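Local atomic coordinates of endonuclease IV (Thermus thermophilus, PDB entry 3AAM), a protein that cleaves phosphodiester bonds at apurinic or apyrimidinic sites in DNA during base excision repair, using a TIM-barrel fold that carries its metal ions. Residues 33-37 and 89-93; 114-118 and 157-162; 220-224 and 258-263. All blocks are in the same frame, centred on the assembly; numbering follows the deposited sequence.

The three contacts lie within one TIM barrel and follow each other along the chain. Contact 1 joins the loop after strand 31-34 to helix 82-100. Contact 2 joins helix 114-128 to the end of helix 152-159. Contact 3 joins the loop after strand 219-220 to helix 253-267. Contacts 1 and 2 are the closest pair but do not touch, with centres about 21 Å and nearest atoms about 7 Å apart. Contact 3 sits across the centre of the chain from both, about 27 Å from contact 1 and about 34 Å from contact 2, centre to centre. Together they tie outer helices to each other and to loops round the barrel that holds the manganese site.

Contact 1 of 3, residues 33-37 and 89-93; sequences IFAKS and SLADD
This is a buried salt-bridge contact between the loop that leaves a barrel strand and an outer helix of the TIM barrel. Residues 33-37 start on strand 31-34, where Ile33 is extended and pairs with strand 66-69. Ala35 then turns the chain (phi/psi -98/-7), and Lys36 is extended again (-172/167). Residues 89-93 are regular helix within helix 82-100. The backbones come closest at Ala35 and Asp93, with CA atoms 5.8 Å apart. Lys36 reaches across with chi1 p, chi2 near -91°, and chi3 and chi4 t. Lys36 NZ bonds to Asp93 OD1 at 2.7 Å and to Asp92 OD2 at 2.9 Å, both salt bridges, and makes a weak hydrogen bond to Ser89 O at 2.9 Å. Asp93 (chi1 m) also has OD1 3.4 Å from Ala35 CB. Asp92 (chi1 t) shares its charge with Lys96. Two waters fill the gap. One accepts from Ala35 N (2.9 Å) and donates to Asp93 OD1 (2.7 Å). The other lies 2.8 Å from both Ala35 O and Asp92 OD2. One lysine held by two successive helix aspartates forms a salt-bridge network, here joining a strand-end loop to the helical layer of a TIM barrel.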
loop_
_atom_site.group_PDB
_atom_site.type_symbol
_atom_site.label_atom_id
_atom_site.label_comp_id
_atom_site.label_asym_id
_atom_site.label_seq_id
_atom_site.Cartn_x
_atom_site.Cartn_y
_atom_site.Cartn_z
ATOM N N ILE A 33 -8.113 -1.531 2.383
ATOM C CA ILE A 33 -9.204 -2.178 1.666
ATOM C C ILE A 33 -9.101 -1.846 0.184
ATOM O O ILE A 33 -8.294 -1.005 -0.219
ATOM C CB ILE A 33 -10.579 -1.657 2.129
ATOM C CG1 ILE A 33 -10.629 -0.132 1.972
ATOM C CG2 ILE A 33 -10.847 -2.052 3.576
ATOM C CD1 ILE A 33 -12.022 0.466 2.161
ATOM N N PHE A 34 -9.907 -2.529 -0.622
ATOM C CA PHE A 34 -9.979 -2.251 -2.052
ATOM C C PHE A 34 -11.227 -1.382 -2.148
ATOM O O PHE A 34 -12.009 -1.326 -1.197
ATOM C CB PHE A 34 -10.210 -3.526 -2.872
ATOM C CG PHE A 34 -9.012 -4.426 -2.975
ATOM C CD1 PHE A 34 -7.803 -3.950 -3.470
ATOM C CD2 PHE A 34 -9.107 -5.767 -2.613
ATOM C CE1 PHE A 34 -6.703 -4.799 -3.605
ATOM C CE2 PHE A 34 -8.012 -6.626 -2.745
ATOM C CZ PHE A 34 -6.809 -6.139 -3.241
ATOM N N ALA A 35 -11.415 -0.705 -3.277
ATOM C CA ALA A 35 -12.600 0.128 -3.477
ATOM C C ALA A 35 -13.639 -0.647 -4.285
ATOM O O ALA A 35 -14.766 -0.189 -4.481
ATOM C CB ALA A 35 -12.222 1.421 -4.191
ATOM N N LYS A 36 -13.232 -1.820 -4.760
ATOM C CA LYS A 36 -14.087 -2.725 -5.523
ATOM C C LYS A 36 -13.312 -4.022 -5.710
ATOM O O LYS A 36 -12.110 -4.069 -5.448
ATOM C CB LYS A 36 -14.463 -2.135 -6.890
ATOM C CG LYS A 36 -13.325 -2.012 -7.892
ATOM C CD LYS A 36 -12.636 -0.675 -7.789
ATOM C CE LYS A 36 -11.787 -0.398 -9.021
ATOM N NZ LYS A 36 -11.289 1.005 -9.020
ATOM N N SER A 37 -13.992 -5.080 -6.144
ATOM C CA SER A 37 -13.318 -6.355 -6.348
ATOM C C SER A 37 -12.135 -6.146 -7.287
ATOM O O SER A 37 -12.280 -5.562 -8.360
ATOM C CB SER A 37 -14.277 -7.383 -6.949
ATOM O OG SER A 37 -13.616 -8.619 -7.152
ATOM N N SER A 89 -9.808 3.393 -13.807
ATOM C CA SER A 89 -10.014 2.590 -12.606
ATOM C C SER A 89 -9.359 3.244 -11.394
ATOM O O SER A 89 -9.938 3.267 -10.303
ATOM C CB SER A 89 -9.455 1.178 -12.804
ATOM O OG SER A 89 -9.631 0.392 -11.637
ATOM N N LEU A 90 -8.155 3.781 -11.584
ATOM C CA LEU A 90 -7.448 4.434 -10.490
ATOM C C LEU A 90 -8.175 5.713 -10.086
ATOM O O LEU A 90 -8.200 6.071 -8.911
ATOM C CB LEU A 90 -5.997 4.743 -10.882
ATOM C CG LEU A 90 -5.122 5.379 -9.792
ATOM C CD1 LEU A 90 -5.091 4.498 -8.545
ATOM C CD2 LEU A 90 -3.713 5.584 -10.326
ATOM N N ALA A 91 -8.772 6.398 -11.060
ATOM C CA ALA A 91 -9.513 7.622 -10.769
ATOM C C ALA A 91 -10.694 7.254 -9.878
ATOM O O ALA A 91 -11.046 7.994 -8.962
ATOM C CB ALA A 91 -10.004 8.264 -12.057
ATOM N N ASP A 92 -11.301 6.102 -10.153
ATOM C CA ASP A 92 -12.428 5.633 -9.354
ATOM C C ASP A 92 -11.968 5.393 -7.921
ATOM O O ASP A 92 -12.655 5.776 -6.976
ATOM C CB ASP A 92 -13.008 4.341 -9.943
ATOM C CG ASP A 92 -13.993 3.658 -9.004
ATOM O OD1 ASP A 92 -15.073 4.228 -8.739
ATOM O OD2 ASP A 92 -13.681 2.544 -8.532
ATOM N N ASP A 93 -10.809 4.759 -7.757
ATOM C CA ASP A 93 -10.279 4.501 -6.419
ATOM C C ASP A 93 -10.113 5.811 -5.657
ATOM O O ASP A 93 -10.456 5.902 -4.484
ATOM C CB ASP A 93 -8.913 3.804 -6.472
ATOM C CG ASP A 93 -8.987 2.379 -6.990
ATOM O OD1 ASP A 93 -9.984 1.683 -6.705
ATOM O OD2 ASP A 93 -8.029 1.950 -7.671
HETATM O O HOH W 1 -9.558 -0.652 -5.439
HETATM O O HOH W 2 -15.424 1.147 -6.856
#

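Contact 2 of 3, residues 114-118 and 157-162; sequences PERVK and WLVADT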
loop_
_atom_site.group_PDB
_atom_site.type_symbol
_atom_site.label_atom_id
_atom_site.label_comp_id
_atom_site.label_asym_id
_atom_site.label_seq_id
_atom_site.Cartn_x
_atom_site.Cartn_y
_atom_site.Cartn_z
ATOM N N PRO A 114 8.798 4.608 -17.842
ATOM C CA PRO A 114 8.481 5.317 -16.601
ATOM C C PRO A 114 7.674 6.584 -16.889
ATOM O O PRO A 114 6.795 6.961 -16.113
ATOM C CB PRO A 114 9.857 5.625 -16.020
ATOM C CG PRO A 114 10.662 4.431 -16.451
ATOM C CD PRO A 114 10.232 4.264 -17.899
ATOM N N GLU A 115 7.970 7.229 -18.015
ATOM C CA GLU A 115 7.265 8.448 -18.401
ATOM C C GLU A 115 5.772 8.202 -18.608
ATOM O O GLU A 115 4.945 9.069 -18.323
ATOM C CB GLU A 115 7.870 9.040 -19.682
ATOM C CG GLU A 115 9.306 9.515 -19.533
ATOM C CD GLU A 115 10.334 8.435 -19.821
ATOM O OE1 GLU A 115 9.984 7.236 -19.792
ATOM O OE2 GLU A 115 11.506 8.792 -20.066
ATOM N N ARG A 116 5.428 7.018 -19.107
ATOM C CA ARG A 116 4.032 6.663 -19.340
ATOM C C ARG A 116 3.315 6.486 -18.000
ATOM O O ARG A 116 2.150 6.853 -17.853
ATOM C CB ARG A 116 3.961 5.371 -20.159
ATOM C CG ARG A 116 2.559 4.870 -20.479
ATOM C CD ARG A 116 1.761 5.857 -21.318
ATOM N NE ARG A 116 0.676 5.177 -22.024
ATOM C CZ ARG A 116 -0.246 5.789 -22.759
ATOM N NH1 ARG A 116 -0.232 7.112 -22.892
ATOM N NH2 ARG A 116 -1.179 5.075 -23.369
ATOM N N VAL A 117 4.024 5.928 -17.024
ATOM C CA VAL A 117 3.460 5.714 -15.696
ATOM C C VAL A 117 3.148 7.057 -15.039
ATOM O O VAL A 117 2.063 7.250 -14.487
ATOM C CB VAL A 117 4.433 4.908 -14.802
ATOM C CG1 VAL A 117 3.923 4.867 -13.377
ATOM C CG2 VAL A 117 4.573 3.491 -15.338
ATOM N N LYS A 118 4.095 7.990 -15.103
ATOM C CA LYS A 118 3.889 9.306 -14.511
ATOM C C LYS A 118 2.691 9.961 -15.193
ATOM O O LYS A 118 1.827 10.534 -14.531
ATOM C CB LYS A 118 5.145 10.170 -14.671
ATOM C CG LYS A 118 5.101 11.473 -13.887
ATOM C CD LYS A 118 6.479 12.113 -13.818
ATOM C CE LYS A 118 6.545 13.198 -12.753
ATOM N NZ LYS A 118 7.931 13.724 -12.599
ATOM N N TRP A 157 11.975 10.299 -9.092
ATOM C CA TRP A 157 11.697 11.041 -10.312
ATOM C C TRP A 157 10.199 11.007 -10.620
ATOM O O TRP A 157 9.613 12.018 -11.014
ATOM C CB TRP A 157 12.471 10.459 -11.499
ATOM C CG TRP A 157 11.999 11.033 -12.799
ATOM C CD1 TRP A 157 12.326 12.247 -13.331
ATOM C CD2 TRP A 157 11.012 10.467 -13.667
ATOM N NE1 TRP A 157 11.597 12.476 -14.475
ATOM C CE2 TRP A 157 10.781 11.399 -14.702
ATOM C CE3 TRP A 157 10.294 9.262 -13.667
ATOM C CZ2 TRP A 157 9.861 11.163 -15.729
ATOM C CZ3 TRP A 157 9.381 9.028 -14.686
ATOM C CH2 TRP A 157 9.172 9.976 -15.704
ATOM N N LEU A 158 9.588 9.839 -10.435
ATOM C CA LEU A 158 8.163 9.657 -10.693
ATOM C C LEU A 158 7.279 10.627 -9.923
ATOM O O LEU A 158 6.298 11.138 -10.464
ATOM C CB LEU A 158 7.726 8.227 -10.349
ATOM C CG LEU A 158 7.874 7.123 -11.396
ATOM C CD1 LEU A 158 7.379 5.810 -10.811
ATOM C CD2 LEU A 158 7.062 7.472 -12.638
ATOM N N VAL A 159 7.626 10.879 -8.664
ATOM C CA VAL A 159 6.830 11.775 -7.831
ATOM C C VAL A 159 7.288 13.231 -7.853
ATOM O O VAL A 159 6.606 14.105 -7.319
ATOM C CB VAL A 159 6.791 11.280 -6.364
ATOM C CG1 VAL A 159 6.325 9.831 -6.324
ATOM C CG2 VAL A 159 8.163 11.428 -5.716
ATOM N N ALA A 160 8.433 13.494 -8.472
ATOM C CA ALA A 160 8.951 14.856 -8.545
ATOM C C ALA A 160 7.982 15.780 -9.275
ATOM O O ALA A 160 7.441 15.426 -10.324
ATOM C CB ALA A 160 10.302 14.861 -9.242
ATOM N N ASP A 161 7.773 16.965 -8.711
ATOM C CA ASP A 161 6.881 17.969 -9.277
ATOM C C ASP A 161 5.427 17.493 -9.338
ATOM O O ASP A 161 4.663 17.910 -10.209
ATOM C CB ASP A 161 7.356 18.373 -10.678
ATOM C CG ASP A 161 6.756 19.687 -11.142
ATOM O OD1 ASP A 161 6.982 20.069 -12.310
ATOM O OD2 ASP A 161 6.062 20.347 -10.337
ATOM N N THR A 162 5.049 16.618 -8.409
ATOM C CA THR A 162 3.683 16.100 -8.342
ATOM C C THR A 162 3.316 15.951 -6.871
ATOM O O THR A 162 4.175 16.075 -5.999
ATOM C CB THR A 162 3.557 14.694 -8.968
ATOM O OG1 THR A 162 4.006 13.713 -8.020
ATOM C CG2 THR A 162 4.391 14.587 -10.233
#
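Lys118, Trp157 and Leu158 carry most of this contact between the first turn of helix 114-128 and the end of helix 152-159. Lys118 gives up the most surface. Its side chain is fully extended, with all four chi angles t, and runs across one face of the Trp157 indole. Lys118 CD makes a CH-pi contact 4.2 Å from the centroid of the Trp157 six-membered ring. Lys118 NZ lies 4.4 Å from the centroid of the Trp157 five-membered ring, over the face, as a cation-pi pair. Lys118 NZ also donates hydrogen bonds to Trp157 O and Ala160 O, each at 2.9 Å. Trp157 also meets the start of the helix: CZ3 is 3.7 Å from Pro114 CB, and CH2 is 3.6 Å from Glu115 CA. Leu158 CD2 lies 3.5 Å from Pro114 O, 3.9 Å from Lys118 CB and 4.1 Å from Val117 CG1. A type II beta turn from Val159 to Thr162 follows, and Thr162 OG1 bonds to Val159 O at 2.7 Å. Thr162 CG2 packs 3.6 Å from Lys118 CE. The ammonium group thus sits among backbone carbonyls and an indole face, so the C-terminal end of one helix receives a positive charge from its neighbour without an acidic partner across the contact.

Contact 3 of 3, residues 220-224 and 258-263; sequences AHLLQ and WNLRVF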
loop_
_atom_site.group_PDB
_atom_site.type_symbol
_atom_site.label_atom_id
_atom_site.label_comp_id
_atom_site.label_asym_id
_atom_site.label_seq_id
_atom_site.Cartn_x
_atom_site.Cartn_y
_atom_site.Cartn_z
ATOM N N ALA A 220 5.071 -13.071 2.194
ATOM C CA ALA A 220 5.072 -14.083 3.239
ATOM C C ALA A 220 4.715 -13.402 4.556
ATOM O O ALA A 220 4.996 -12.214 4.743
ATOM C CB ALA A 220 6.446 -14.735 3.349
ATOM N N HIS A 221 4.084 -14.154 5.454
ATOM C CA HIS A 221 3.698 -13.641 6.767
ATOM C C HIS A 221 4.948 -13.220 7.536
ATOM O O HIS A 221 6.068 -13.593 7.178
ATOM C CB HIS A 221 2.975 -14.722 7.578
ATOM C CG HIS A 221 1.701 -15.205 6.960
ATOM N ND1 HIS A 221 0.644 -14.367 6.676
ATOM C CD2 HIS A 221 1.305 -16.446 6.591
ATOM C CE1 HIS A 221 -0.348 -15.070 6.161
ATOM N NE2 HIS A 221 0.028 -16.336 6.097
ATOM N N LEU A 222 4.755 -12.446 8.599
ATOM C CA LEU A 222 5.881 -12.007 9.411
ATOM C C LEU A 222 6.622 -13.224 9.959
ATOM O O LEU A 222 6.005 -14.196 10.397
ATOM C CB LEU A 222 5.387 -11.120 10.555
ATOM C CG LEU A 222 4.612 -9.881 10.095
ATOM C CD1 LEU A 222 4.120 -9.114 11.309
ATOM C CD2 LEU A 222 5.497 -9.002 9.221
ATOM N N LEU A 223 7.950 -13.159 9.907
ATOM C CA LEU A 223 8.837 -14.230 10.367
ATOM C C LEU A 223 8.771 -15.511 9.538
ATOM O O LEU A 223 9.451 -16.485 9.857
ATOM C CB LEU A 223 8.568 -14.569 11.841
ATOM C CG LEU A 223 8.845 -13.466 12.869
ATOM C CD1 LEU A 223 8.734 -14.043 14.281
ATOM C CD2 LEU A 223 10.234 -12.888 12.652
ATOM N N GLN A 224 7.979 -15.514 8.468
ATOM C CA GLN A 224 7.856 -16.709 7.638
ATOM C C GLN A 224 8.549 -16.613 6.280
ATOM O O GLN A 224 8.455 -17.530 5.460
ATOM C CB GLN A 224 6.380 -17.060 7.437
ATOM C CG GLN A 224 5.687 -17.520 8.709
ATOM C CD GLN A 224 4.270 -17.987 8.461
ATOM O OE1 GLN A 224 3.917 -18.359 7.341
ATOM N NE2 GLN A 224 3.452 -17.992 9.510
ATOM N N TRP A 258 -1.181 -15.193 14.301
ATOM C CA TRP A 258 0.274 -15.253 14.166
ATOM C C TRP A 258 0.844 -13.860 13.909
ATOM O O TRP A 258 1.721 -13.382 14.634
ATOM C CB TRP A 258 0.649 -16.194 13.008
ATOM C CG TRP A 258 2.123 -16.234 12.661
ATOM C CD1 TRP A 258 2.860 -15.239 12.076
ATOM C CD2 TRP A 258 3.029 -17.328 12.870
ATOM N NE1 TRP A 258 4.162 -15.644 11.909
ATOM C CE2 TRP A 258 4.295 -16.921 12.390
ATOM C CE3 TRP A 258 2.894 -18.612 13.419
ATOM C CZ2 TRP A 258 5.420 -17.750 12.442
ATOM C CZ3 TRP A 258 4.015 -19.435 13.471
ATOM C CH2 TRP A 258 5.261 -18.999 12.984
ATOM N N ASN A 259 0.339 -13.205 12.874
ATOM C CA ASN A 259 0.828 -11.882 12.528
ATOM C C ASN A 259 0.613 -10.838 13.613
ATOM O O ASN A 259 1.486 -10.009 13.848
ATOM C CB ASN A 259 0.194 -11.442 11.210
ATOM C CG ASN A 259 0.688 -12.266 10.036
ATOM O OD1 ASN A 259 -0.095 -12.715 9.196
ATOM N ND2 ASN A 259 2.000 -12.468 9.969
ATOM N N LEU A 260 -0.541 -10.859 14.273
ATOM C CA LEU A 260 -0.796 -9.889 15.330
ATOM C C LEU A 260 0.138 -10.113 16.518
ATOM O O LEU A 260 0.608 -9.159 17.138
ATOM C CB LEU A 260 -2.259 -9.954 15.782
ATOM C CG LEU A 260 -3.261 -9.418 14.755
ATOM C CD1 LEU A 260 -4.679 -9.654 15.238
ATOM C CD2 LEU A 260 -3.009 -7.932 14.525
ATOM N N ARG A 261 0.417 -11.373 16.832
ATOM C CA ARG A 261 1.314 -11.669 17.940
ATOM C C ARG A 261 2.721 -11.155 17.633
ATOM O O ARG A 261 3.407 -10.653 18.520
ATOM C CB ARG A 261 1.309 -13.176 18.230
ATOM C CG ARG A 261 0.104 -13.605 19.081
ATOM C CD ARG A 261 -0.198 -15.088 18.939
ATOM N NE ARG A 261 0.960 -15.916 19.259
ATOM C CZ ARG A 261 1.310 -16.291 20.485
ATOM N NH1 ARG A 261 0.592 -15.919 21.536
ATOM N NH2 ARG A 261 2.389 -17.041 20.660
ATOM N N VAL A 262 3.144 -11.248 16.377
ATOM C CA VAL A 262 4.469 -10.751 16.014
ATOM C C VAL A 262 4.489 -9.211 16.023
ATOM O O VAL A 262 5.403 -8.605 16.577
ATOM C CB VAL A 262 4.904 -11.295 14.638
ATOM C CG1 VAL A 262 6.270 -10.725 14.262
ATOM C CG2 VAL A 262 4.976 -12.822 14.694
ATOM N N PHE A 263 3.479 -8.580 15.428
ATOM C CA PHE A 263 3.402 -7.118 15.402
ATOM C C PHE A 263 3.444 -6.569 16.819
ATOM O O PHE A 263 4.184 -5.642 17.119
ATOM C CB PHE A 263 2.089 -6.635 14.767
ATOM C CG PHE A 263 2.186 -6.312 13.302
ATOM C CD1 PHE A 263 3.157 -5.438 12.825
ATOM C CD2 PHE A 263 1.258 -6.838 12.407
ATOM C CE1 PHE A 263 3.196 -5.092 11.467
ATOM C CE2 PHE A 263 1.287 -6.501 11.050
ATOM C CZ PHE A 263 2.254 -5.627 10.582
#
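Leu222 is the main bump here. It projects from the loop after strand 219-220 into a hollow on helix 253-267 lined by Asn259, Val262 and Phe263. Leu222 CD1 sits squarely over the Phe263 ring, 3.7 Å from the centroid, in a CH-pi contact. Leu222 CB lies 3.8 Å from Val262 CG1. Leu247 of strand 244-247 and Trp266 close further sides of the hollow. The loop makes a type II beta turn from His221 to Gln224. It follows the short strand 219-220, which carries the manganese ligand His219 and runs antiparallel to strand 202-208. This turn packs a loop of the TIM barrel against helix 253-267, the last helix of the chain. At the turn, Leu222 O receives a hydrogen bond from Trp258 NE1 at 2.8 Å, nearly straight at 166°. Gln224 NE2 lies over one face of that indole, 3.2 Å from Trp258 CE2. Leu223 CD1 lies 4.0 Å from Val262 CG2. His221 turns toward the helix, and its ND1 is hydrogen-bonded to Thr249.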